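Hypothetical protein CG14615-PA (Drosophila melanogaster, PDB 1SQH) is of unknown function but may act as an acyltransferase, possibly transferring acyl groups to glycine. Local coordinates at residues A[27-32]-A[96-101]; A[18-23]-A[74-79]. One frame throughout, in Å; residues are numbered along the deposited sequence.

Both interactions hold helix 15-29 against segments that flank the hairpin of strands 82-87 and 91-96, in a mixed sheet consistent with an acetyltransferase-type fold. Interaction 2 (18-23 with 74-79) uses the middle of the helix and the short helix 76-79; interaction 1 (27-32 with 96-101) uses its C-terminal end and the loop after strand 91-96. Their centres lie about 11 Å apart, and their segments alternate along the chain. They meet directly: Trp98 N lies 3.0 Å from Trp79 O, a probable hydrogen bond, and Pro100 CD packs 3.4 Å from Trp79 CZ3. The centres of interactions 1 and 2 are about 18 and 21 Å from that of the chain.

Interaction 1. Residues A[27-32]-A[96-101]; sequences VKFGIR and FSWQPD
Lys28 and Phe29, in the last turn of helix 15-29, pack against Trp98 in the loop after strand 91-96, a cation-pi and aromatic contact at the surface, joining the helix to the end of a strand of the mixed sheet. The lysine runs over one face of the indole. Its CB lies 4.0 Å from Trp98 CH2, at the far end of the six-membered ring. CG is over the same ring, near CZ3 and CH2, and also covers the centre of one face of the Phe29 ring. CD has moved on to the CE2 and CZ2 side. CE then sits almost exactly above the five-membered ring, 3.7 Å from its centroid, as a CH-pi contact. NZ ends 4.1 Å from that centroid and 24° off the ring normal, still over the face, in a cation-pi interaction. With CG anti to the backbone N, the chain leads away from the helix, and the bend at chi2 (76°) lays its remaining methylenes along the indole.

Phe29 meets the CE3-CZ3 side of the same six-membered ring: its CE2 reaches Trp98 CE3 at 3.5 Å, with the Phe29 and six-membered ring planes nearly perpendicular at 87°. Tyr25, one turn earlier in the helix, adds an edge-to-face contact to Trp98, and Trp79 of helix 76-79 touches Trp98 as well. The aromatic cluster extends to the end of strand 91-96, where Phe96 CE2 lies 4.1 Å from Phe29 CZ.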
loop_
_atom_site.group_PDB
_atom_site.type_symbol
_atom_site.label_atom_id
_atom_site.label_comp_id
_atom_site.label_asym_id
_atom_site.label_seq_id
_atom_site.Cartn_x
_atom_site.Cartn_y
_atom_site.Cartn_z
ATOM N N VAL A 27 -15.034 13.022 -1.695
ATOM C CA VAL A 27 -16.106 13.657 -2.461
ATOM C C VAL A 27 -15.858 13.541 -3.969
ATOM O O VAL A 27 -16.721 13.086 -4.725
ATOM C CB VAL A 27 -16.236 15.165 -2.100
ATOM C CG1 VAL A 27 -17.336 15.817 -2.944
ATOM C CG2 VAL A 27 -16.527 15.327 -0.615
ATOM N N LYS A 28 -14.669 13.952 -4.401
ATOM C CA LYS A 28 -14.302 13.929 -5.817
ATOM C C LYS A 28 -14.350 12.579 -6.538
ATOM O O LYS A 28 -14.875 12.488 -7.656
ATOM C CB LYS A 28 -12.901 14.507 -5.990
ATOM C CG LYS A 28 -12.418 14.534 -7.427
ATOM C CD LYS A 28 -13.094 15.661 -8.188
ATOM C CE LYS A 28 -12.475 15.853 -9.556
ATOM N NZ LYS A 28 -13.087 17.022 -10.260
ATOM N N PHE A 29 -13.806 11.531 -5.926
ATOM C CA PHE A 29 -13.768 10.234 -6.593
ATOM C C PHE A 29 -14.548 9.099 -5.973
ATOM O O PHE A 29 -14.737 8.066 -6.619
ATOM C CB PHE A 29 -12.324 9.771 -6.746
ATOM C CG PHE A 29 -11.488 10.674 -7.601
ATOM C CD1 PHE A 29 -11.788 10.852 -8.949
ATOM C CD2 PHE A 29 -10.373 11.323 -7.065
ATOM C CE1 PHE A 29 -10.983 11.662 -9.758
ATOM C CE2 PHE A 29 -9.563 12.133 -7.866
ATOM C CZ PHE A 29 -9.868 12.303 -9.215
ATOM N N GLY A 30 -14.981 9.256 -4.728
ATOM C CA GLY A 30 -15.722 8.175 -4.108
ATOM C C GLY A 30 -14.863 7.234 -3.282
ATOM O O GLY A 30 -13.633 7.231 -3.365
ATOM N N ILE A 31 -15.541 6.414 -2.496
ATOM C CA ILE A 31 -14.932 5.445 -1.597
ATOM C C ILE A 31 -14.034 4.345 -2.211
ATOM O O ILE A 31 -13.325 3.637 -1.483
ATOM C CB ILE A 31 -16.071 4.792 -0.762
ATOM C CG1 ILE A 31 -15.685 4.765 0.701
ATOM C CG2 ILE A 31 -16.423 3.415 -1.303
ATOM C CD1 ILE A 31 -15.727 6.144 1.328
ATOM N N ARG A 32 -14.055 4.191 -3.532
ATOM C CA ARG A 32 -13.249 3.141 -4.175
ATOM C C ARG A 32 -11.913 3.629 -4.703
ATOM O O ARG A 32 -11.094 2.839 -5.168
ATOM C CB ARG A 32 -14.001 2.513 -5.349
ATOM C CG ARG A 32 -15.182 1.649 -4.999
ATOM C CD ARG A 32 -15.966 1.402 -6.267
ATOM N NE ARG A 32 -16.848 0.250 -6.196
ATOM C CZ ARG A 32 -16.749 -0.801 -7.002
ATOM N NH1 ARG A 32 -15.802 -0.845 -7.938
ATOM N NH2 ARG A 32 -17.605 -1.805 -6.886
ATOM N N PHE A 96 -0.491 12.849 -6.704
ATOM C CA PHE A 96 -1.617 12.964 -7.607
ATOM C C PHE A 96 -2.108 14.398 -7.657
ATOM O O PHE A 96 -1.752 15.226 -6.827
ATOM C CB PHE A 96 -2.793 12.074 -7.176
ATOM C CG PHE A 96 -3.769 11.810 -8.288
ATOM C CD1 PHE A 96 -3.490 10.841 -9.250
ATOM C CD2 PHE A 96 -4.914 12.597 -8.440
ATOM C CE1 PHE A 96 -4.331 10.652 -10.352
ATOM C CE2 PHE A 96 -5.766 12.428 -9.535
ATOM C CZ PHE A 96 -5.471 11.451 -10.496
ATOM N N SER A 97 -2.929 14.667 -8.657
ATOM C CA SER A 97 -3.554 15.962 -8.861
ATOM C C SER A 97 -4.489 15.742 -10.030
ATOM O O SER A 97 -4.203 14.919 -10.903
ATOM C CB SER A 97 -2.530 17.042 -9.223
ATOM O OG SER A 97 -3.207 18.265 -9.485
ATOM N N TRP A 98 -5.612 16.449 -10.051
ATOM C CA TRP A 98 -6.536 16.275 -11.154
ATOM C C TRP A 98 -6.666 17.514 -12.020
ATOM O O TRP A 98 -7.693 17.726 -12.658
ATOM C CB TRP A 98 -7.909 15.810 -10.646
ATOM C CG TRP A 98 -8.602 16.720 -9.672
ATOM C CD1 TRP A 98 -9.217 17.904 -9.947
ATOM C CD2 TRP A 98 -8.803 16.477 -8.275
ATOM N NE1 TRP A 98 -9.794 18.415 -8.810
ATOM C CE2 TRP A 98 -9.554 17.559 -7.769
ATOM C CE3 TRP A 98 -8.421 15.443 -7.403
ATOM C CZ2 TRP A 98 -9.935 17.641 -6.422
ATOM C CZ3 TRP A 98 -8.805 15.526 -6.059
ATOM C CH2 TRP A 98 -9.553 16.623 -5.586
ATOM N N GLN A 99 -5.615 18.327 -12.047
ATOM C CA GLN A 99 -5.620 19.523 -12.872
ATOM C C GLN A 99 -5.754 19.028 -14.316
ATOM O O GLN A 99 -4.915 18.274 -14.801
ATOM C CB GLN A 99 -4.322 20.309 -12.678
ATOM C CG GLN A 99 -4.396 21.728 -13.210
ATOM C CD GLN A 99 -3.190 22.559 -12.828
ATOM O OE1 GLN A 99 -3.169 23.761 -13.058
ATOM N NE2 GLN A 99 -2.177 21.919 -12.244
ATOM N N PRO A 100 -6.828 19.443 -15.009
ATOM C CA PRO A 100 -7.220 19.121 -16.388
ATOM C C PRO A 100 -6.246 19.202 -17.563
ATOM O O PRO A 100 -6.557 18.685 -18.638
ATOM C CB PRO A 100 -8.437 20.019 -16.611
ATOM C CG PRO A 100 -9.040 20.098 -15.252
ATOM C CD PRO A 100 -7.817 20.349 -14.399
ATOM N N ASP A 101 -5.084 19.822 -17.408
ATOM C CA ASP A 101 -4.190 19.897 -18.565
ATOM C C ASP A 101 -2.701 19.798 -18.253
ATOM O O ASP A 101 -2.029 20.811 -18.045
ATOM C CB ASP A 101 -4.478 21.182 -19.349
ATOM C CG ASP A 101 -3.543 21.371 -20.529
ATOM O OD1 ASP A 101 -2.445 21.943 -20.338
ATOM O OD2 ASP A 101 -3.909 20.941 -21.646
#

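Interaction 2. Residues A[18-23]-A[74-79]; sequences VDELLD and GNFRTW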
loop_
_atom_site.group_PDB
_atom_site.type_symbol
_atom_site.label_atom_id
_atom_site.label_comp_id
_atom_site.label_asym_id
_atom_site.label_seq_id
_atom_site.Cartn_x
_atom_site.Cartn_y
_atom_site.Cartn_z
ATOM N N VAL A 18 -4.532 17.369 6.047
ATOM C CA VAL A 18 -4.544 16.032 5.460
ATOM C C VAL A 18 -5.989 15.570 5.529
ATOM O O VAL A 18 -6.531 15.056 4.560
ATOM C CB VAL A 18 -3.639 15.052 6.248
ATOM C CG1 VAL A 18 -3.555 13.708 5.532
ATOM C CG2 VAL A 18 -2.251 15.647 6.382
ATOM N N ASP A 19 -6.616 15.776 6.680
ATOM C CA ASP A 19 -8.004 15.389 6.842
ATOM C C ASP A 19 -8.861 16.004 5.739
ATOM O O ASP A 19 -9.720 15.326 5.167
ATOM C CB ASP A 19 -8.502 15.796 8.229
ATOM C CG ASP A 19 -8.142 14.770 9.294
ATOM O OD1 ASP A 19 -7.957 15.170 10.461
ATOM O OD2 ASP A 19 -8.050 13.559 8.966
ATOM N N GLU A 20 -8.619 17.274 5.421
ATOM C CA GLU A 20 -9.379 17.933 4.359
ATOM C C GLU A 20 -9.038 17.280 3.026
ATOM O O GLU A 20 -9.899 17.091 2.175
ATOM C CB GLU A 20 -9.038 19.421 4.278
ATOM C CG GLU A 20 -9.684 20.285 5.336
ATOM C CD GLU A 20 -9.395 21.760 5.111
ATOM O OE1 GLU A 20 -8.531 22.318 5.830
ATOM O OE2 GLU A 20 -10.027 22.360 4.208
ATOM N N LEU A 21 -7.761 16.958 2.845
ATOM C CA LEU A 21 -7.314 16.317 1.615
ATOM C C LEU A 21 -8.059 14.992 1.445
ATOM O O LEU A 21 -8.469 14.631 0.338
ATOM C CB LEU A 21 -5.815 16.059 1.680
ATOM C CG LEU A 21 -5.163 15.511 0.412
ATOM C CD1 LEU A 21 -5.350 16.493 -0.759
ATOM C CD2 LEU A 21 -3.685 15.268 0.700
ATOM N N LEU A 22 -8.216 14.276 2.556
ATOM C CA LEU A 22 -8.908 12.994 2.579
ATOM C C LEU A 22 -10.373 13.124 2.134
ATOM O O LEU A 22 -10.844 12.326 1.322
ATOM C CB LEU A 22 -8.846 12.398 3.989
ATOM C CG LEU A 22 -9.724 11.180 4.317
ATOM C CD1 LEU A 22 -9.350 9.993 3.443
ATOM C CD2 LEU A 22 -9.534 10.811 5.783
ATOM N N ASP A 23 -11.095 14.114 2.659
ATOM C CA ASP A 23 -12.498 14.269 2.269
ATOM C C ASP A 23 -12.648 14.809 0.850
ATOM O O ASP A 23 -13.653 14.557 0.184
ATOM C CB ASP A 23 -13.250 15.179 3.232
ATOM C CG ASP A 23 -14.739 15.201 2.944
ATOM O OD1 ASP A 23 -15.392 14.152 3.125
ATOM O OD2 ASP A 23 -15.257 16.257 2.518
ATOM N N GLY A 74 0.250 27.138 -3.652
ATOM C CA GLY A 74 -0.962 26.706 -4.327
ATOM C C GLY A 74 -2.000 26.284 -3.307
ATOM O O GLY A 74 -1.701 26.217 -2.114
ATOM N N ASN A 75 -3.222 26.019 -3.755
ATOM C CA ASN A 75 -4.271 25.585 -2.835
ATOM C C ASN A 75 -4.505 24.091 -3.056
ATOM O O ASN A 75 -4.988 23.680 -4.111
ATOM C CB ASN A 75 -5.577 26.346 -3.082
ATOM C CG ASN A 75 -6.535 26.231 -1.916
ATOM O OD1 ASN A 75 -6.740 25.149 -1.379
ATOM N ND2 ASN A 75 -7.125 27.346 -1.518
ATOM N N PHE A 76 -4.172 23.276 -2.061
ATOM C CA PHE A 76 -4.329 21.842 -2.212
ATOM C C PHE A 76 -5.769 21.423 -2.475
ATOM O O PHE A 76 -6.020 20.300 -2.909
ATOM C CB PHE A 76 -3.757 21.100 -0.987
ATOM C CG PHE A 76 -4.641 21.128 0.237
ATOM C CD1 PHE A 76 -5.665 20.192 0.397
ATOM C CD2 PHE A 76 -4.418 22.055 1.252
ATOM C CE1 PHE A 76 -6.451 20.177 1.558
ATOM C CE2 PHE A 76 -5.198 22.049 2.414
ATOM C CZ PHE A 76 -6.215 21.106 2.568
ATOM N N ARG A 77 -6.709 22.331 -2.234
ATOM C CA ARG A 77 -8.127 22.038 -2.442
ATOM C C ARG A 77 -8.631 22.143 -3.883
ATOM O O ARG A 77 -9.518 21.391 -4.284
ATOM C CB ARG A 77 -8.987 22.955 -1.572
ATOM C CG ARG A 77 -8.875 22.709 -0.084
ATOM C CD ARG A 77 -9.292 23.956 0.696
ATOM N NE ARG A 77 -8.124 24.698 1.156
ATOM C CZ ARG A 77 -7.607 24.585 2.377
ATOM N NH1 ARG A 77 -8.165 23.772 3.264
ATOM N NH2 ARG A 77 -6.508 25.257 2.700
ATOM N N THR A 78 -8.083 23.060 -4.667
ATOM C CA THR A 78 -8.568 23.222 -6.030
ATOM C C THR A 78 -8.305 22.023 -6.940
ATOM O O THR A 78 -9.176 21.642 -7.722
ATOM C CB THR A 78 -7.972 24.484 -6.699
ATOM O OG1 THR A 78 -6.718 24.157 -7.305
ATOM C CG2 THR A 78 -7.743 25.569 -5.669
ATOM N N TRP A 79 -7.124 21.418 -6.842
ATOM C CA TRP A 79 -6.789 20.276 -7.704
ATOM C C TRP A 79 -6.392 19.014 -6.940
ATOM O O TRP A 79 -6.011 18.012 -7.554
ATOM C CB TRP A 79 -5.630 20.634 -8.650
ATOM C CG TRP A 79 -5.823 21.887 -9.463
ATOM C CD1 TRP A 79 -4.987 22.966 -9.516
ATOM C CD2 TRP A 79 -6.895 22.165 -10.373
ATOM N NE1 TRP A 79 -5.468 23.896 -10.404
ATOM C CE2 TRP A 79 -6.637 23.431 -10.943
ATOM C CE3 TRP A 79 -8.045 21.467 -10.760
ATOM C CZ2 TRP A 79 -7.495 24.016 -11.886
ATOM C CZ3 TRP A 79 -8.901 22.052 -11.701
ATOM C CH2 TRP A 79 -8.617 23.314 -12.249
#
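Glu20, Leu21, Phe76 and Arg77 join the middle of helix 15-29 to the N-capped short helix 76-79, with a salt bridge beside an apolar contact. Glu20 OE2 approaches the edge of the Arg77 guanidinium and pairs with NH1. The modelled separation is too short to be taken literally and the hydrogen bond is weak, but the salt-bridge pairing stands. Glu20 OE1 is also near, 3.0 Å from Arg77 NH1. The carboxylate and guanidinium planes are turned 37° apart. The neighbouring carboxylate, Asp19, has its own partner: OD2 forms a salt bridge with Arg43 NE.

On its other side Arg77 is held by Asn75, the N-cap residue. Asn75 OD1 accepts twice: from Arg77 N at 2.9 Å, the capping bond, and from Arg77 NE, which lies in the carbonyl plane on a lone pair of OD1, though OD1 is tilted 26° from the guanidinium plane. One amide oxygen thus both caps the helix and helps fix the guanidinium that faces Glu20. A bend at chi3 (-101°) folds the arginine back so that Phe76 CE2 lies over one face of its guanidinium.

Next to the ion pair, Phe76 points toward helix 15-29, and Leu21 CD1 touches Phe76 CD1 at 3.9 Å. Leu24 and Thr70 also touch Phe76, and Leu39 of helix 34-51 meets Leu21. Glu20 CB meets the ring edge near its plane, 3.7 Å from Phe76 CZ.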